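Local coordinates for 2,5-dihydroxypyridine 5,6-dioxygenase (Pseudomonas putida KT2440, PDB 7CUP), which catalyses the iron-dependent dioxygenolytic cleavage of the 2,5-dihydroxypyridine ring between carbons 5 and 6, giving N-formylmaleamate in aerobic nicotinate degradation, at residues I216-N221 / C317-P322. Sequence-based numbering, arbitrary orientation.
Sequences ILPFKN and CHLDIP. With FE (Fe (III) ion), chain G.
Leu217 and Asp320 form a single antiparallel bridge, a hydrogen-bonded pair. Leu217 N donates to Asp320 O at 2.8 Å, and the C=O...donor angle of 171° makes this bond nearly collinear with the carbonyl. The return bond, Asp320 N to Leu217 O, is 3.1 Å long, and its donor is tilted from the carbonyl plane. Leu217 O also receives a CA-H...O contact from Leu319 CA at 3.3 Å. Strand 319-323 is outermost in its sheet within the chain, next to strand 299-303. The loop at 216-221 pairs with its other edge.

Packing is tightest around Leu319. Its CD2 meets Pro218 CD at 3.7 Å, and the two side chains cross at about a right angle. A cis peptide bond precedes Pro218. The same CD2 comes within 4.4 Å of Phe219 CE1, oblique to the ring, and also nears Ile216 CG2. That methyl of Ile216 lies over one face of the Phe219 ring, offset toward its rim, and also faces Ile321 CG1. Leu248 of helix 243-253 adjoins both Phe219 and Leu319.

Beyond Asp320 the contact changes from close apolar packing to a water-containing metal shell. His318 has CG anti to the backbone N (chi1 171°), and its imidazole reaches the iron through NE2 at 2.2 Å. Asp320 OD1 binds the iron at 2.3 Å. Two waters also bind it, and His265 and Ser302 complete the site. His318 ND1 bonds to Thr73 O.

Asp320 OD2 does not coordinate the iron. It accepts a hydrogen bond from water 1 at 2.8 Å and forms a salt bridge with Arg293. These bonds would limit rotation of the carboxylate, consistent with OD1 being its one coordinating oxygen.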
loop_
_atom_site.group_PDB
_atom_site.type_symbol
_atom_site.label_atom_id
_atom_site.label_comp_id
_atom_site.label_asym_id
_atom_site.label_seq_id
_atom_site.Cartn_x
_atom_site.Cartn_y
_atom_site.Cartn_z
ATOM N N ILE A 216 -25.615 3.743 -26.718
ATOM C CA ILE A 216 -25.327 5.132 -26.284
ATOM C C ILE A 216 -24.181 5.127 -25.271
ATOM O O ILE A 216 -24.283 4.395 -24.289
ATOM C CB ILE A 216 -26.572 5.832 -25.736
ATOM C CG1 ILE A 216 -27.728 5.752 -26.732
ATOM C CG2 ILE A 216 -26.193 7.258 -25.398
ATOM C CD1 ILE A 216 -29.014 6.217 -26.175
ATOM N N LEU A 217 -23.138 5.925 -25.540
ATOM C CA LEU A 217 -22.045 6.221 -24.587
ATOM C C LEU A 217 -22.247 7.649 -24.082
ATOM O O LEU A 217 -22.522 8.522 -24.889
ATOM C CB LEU A 217 -20.727 6.043 -25.346
ATOM C CG LEU A 217 -20.533 4.692 -26.029
ATOM C CD1 LEU A 217 -19.231 4.668 -26.785
ATOM C CD2 LEU A 217 -20.563 3.551 -25.021
ATOM N N PRO A 218 -22.107 7.964 -22.775
ATOM C CA PRO A 218 -21.600 7.029 -21.754
ATOM C C PRO A 218 -22.581 6.109 -20.998
ATOM O O PRO A 218 -22.157 5.553 -20.014
ATOM C CB PRO A 218 -21.002 7.993 -20.714
ATOM C CG PRO A 218 -21.938 9.172 -20.757
ATOM C CD PRO A 218 -22.354 9.308 -22.214
ATOM N N PHE A 219 -23.813 5.898 -21.466
ATOM C CA PHE A 219 -24.782 5.023 -20.761
ATOM C C PHE A 219 -24.280 3.573 -20.814
ATOM O O PHE A 219 -24.566 2.812 -19.894
ATOM C CB PHE A 219 -26.204 5.091 -21.328
ATOM C CG PHE A 219 -26.828 6.463 -21.471
ATOM C CD1 PHE A 219 -26.310 7.569 -20.822
ATOM C CD2 PHE A 219 -27.940 6.643 -22.286
ATOM C CE1 PHE A 219 -26.891 8.820 -20.981
ATOM C CE2 PHE A 219 -28.530 7.894 -22.432
ATOM C CZ PHE A 219 -27.980 8.987 -21.805
ATOM N N LYS A 220 -23.607 3.188 -21.889
ATOM C CA LYS A 220 -23.090 1.810 -22.093
ATOM C C LYS A 220 -24.227 0.783 -21.986
ATOM O O LYS A 220 -24.044 -0.223 -21.301
ATOM C CB LYS A 220 -21.961 1.532 -21.100
ATOM C CG LYS A 220 -20.767 2.450 -21.275
ATOM C CD LYS A 220 -19.885 2.571 -20.075
ATOM C CE LYS A 220 -18.636 3.330 -20.412
ATOM N NZ LYS A 220 -18.132 4.060 -19.233
ATOM N N ASN A 221 -25.343 1.031 -22.674
ATOM C CA ASN A 221 -26.497 0.103 -22.772
ATOM C C ASN A 221 -26.652 -0.261 -24.229
ATOM O O ASN A 221 -26.398 0.598 -25.062
ATOM C CB ASN A 221 -27.815 0.726 -22.302
ATOM C CG ASN A 221 -27.833 0.972 -20.809
ATOM O OD1 ASN A 221 -28.424 1.949 -20.319
ATOM N ND2 ASN A 221 -27.186 0.072 -20.083
ATOM N N CYS A 317 -22.416 18.541 -22.114
ATOM C CA CYS A 317 -23.155 17.283 -22.403
ATOM C C CYS A 317 -22.662 16.660 -23.718
ATOM O O CYS A 317 -22.844 17.262 -24.775
ATOM C CB CYS A 317 -24.647 17.542 -22.451
ATOM S SG CYS A 317 -25.619 16.040 -22.705
ATOM N N HIS A 318 -22.094 15.456 -23.650
ATOM C CA HIS A 318 -21.465 14.769 -24.800
ATOM C C HIS A 318 -21.940 13.312 -24.890
ATOM O O HIS A 318 -21.740 12.541 -23.916
ATOM C CB HIS A 318 -19.952 14.872 -24.649
ATOM C CG HIS A 318 -19.240 14.036 -25.645
ATOM N ND1 HIS A 318 -18.531 12.916 -25.289
ATOM C CD2 HIS A 318 -19.197 14.118 -26.985
ATOM C CE1 HIS A 318 -18.049 12.344 -26.364
ATOM N NE2 HIS A 318 -18.436 13.067 -27.411
ATOM N N LEU A 319 -22.507 12.925 -26.035
ATOM C CA LEU A 319 -22.878 11.512 -26.337
ATOM C C LEU A 319 -22.140 11.037 -27.585
ATOM O O LEU A 319 -21.957 11.845 -28.515
ATOM C CB LEU A 319 -24.389 11.397 -26.544
ATOM C CG LEU A 319 -25.246 11.922 -25.398
ATOM C CD1 LEU A 319 -26.719 11.799 -25.766
ATOM C CD2 LEU A 319 -24.958 11.194 -24.087
ATOM N N ASP A 320 -21.655 9.793 -27.545
ATOM C CA ASP A 320 -21.134 9.016 -28.694
ATOM C C ASP A 320 -22.107 7.878 -28.915
ATOM O O ASP A 320 -22.431 7.154 -27.934
ATOM C CB ASP A 320 -19.711 8.516 -28.465
ATOM C CG ASP A 320 -18.688 9.621 -28.636
ATOM O OD1 ASP A 320 -19.011 10.581 -29.324
ATOM O OD2 ASP A 320 -17.605 9.526 -28.045
ATOM N N ILE A 321 -22.560 7.732 -30.154
ATOM C CA ILE A 321 -23.628 6.762 -30.515
ATOM C C ILE A 321 -23.217 6.033 -31.785
ATOM O O ILE A 321 -23.324 6.595 -32.869
ATOM C CB ILE A 321 -24.971 7.483 -30.689
ATOM C CG1 ILE A 321 -25.351 8.237 -29.419
ATOM C CG2 ILE A 321 -26.029 6.487 -31.123
ATOM C CD1 ILE A 321 -26.586 9.117 -29.545
ATOM N N PRO A 322 -22.752 4.772 -31.685
ATOM C CA PRO A 322 -22.505 3.923 -32.849
ATOM C C PRO A 322 -23.748 3.135 -33.288
ATOM O O PRO A 322 -24.444 2.604 -32.459
ATOM C CB PRO A 322 -21.430 2.935 -32.382
ATOM C CG PRO A 322 -21.539 2.919 -30.858
ATOM C CD PRO A 322 -22.365 4.108 -30.431
HETATM FE FE FE G . -18.057 12.663 -29.536
HETATM O O HOH W 1 -16.050 11.781 -28.793
HETATM O O HOH W 2 -17.606 14.962 -29.354
#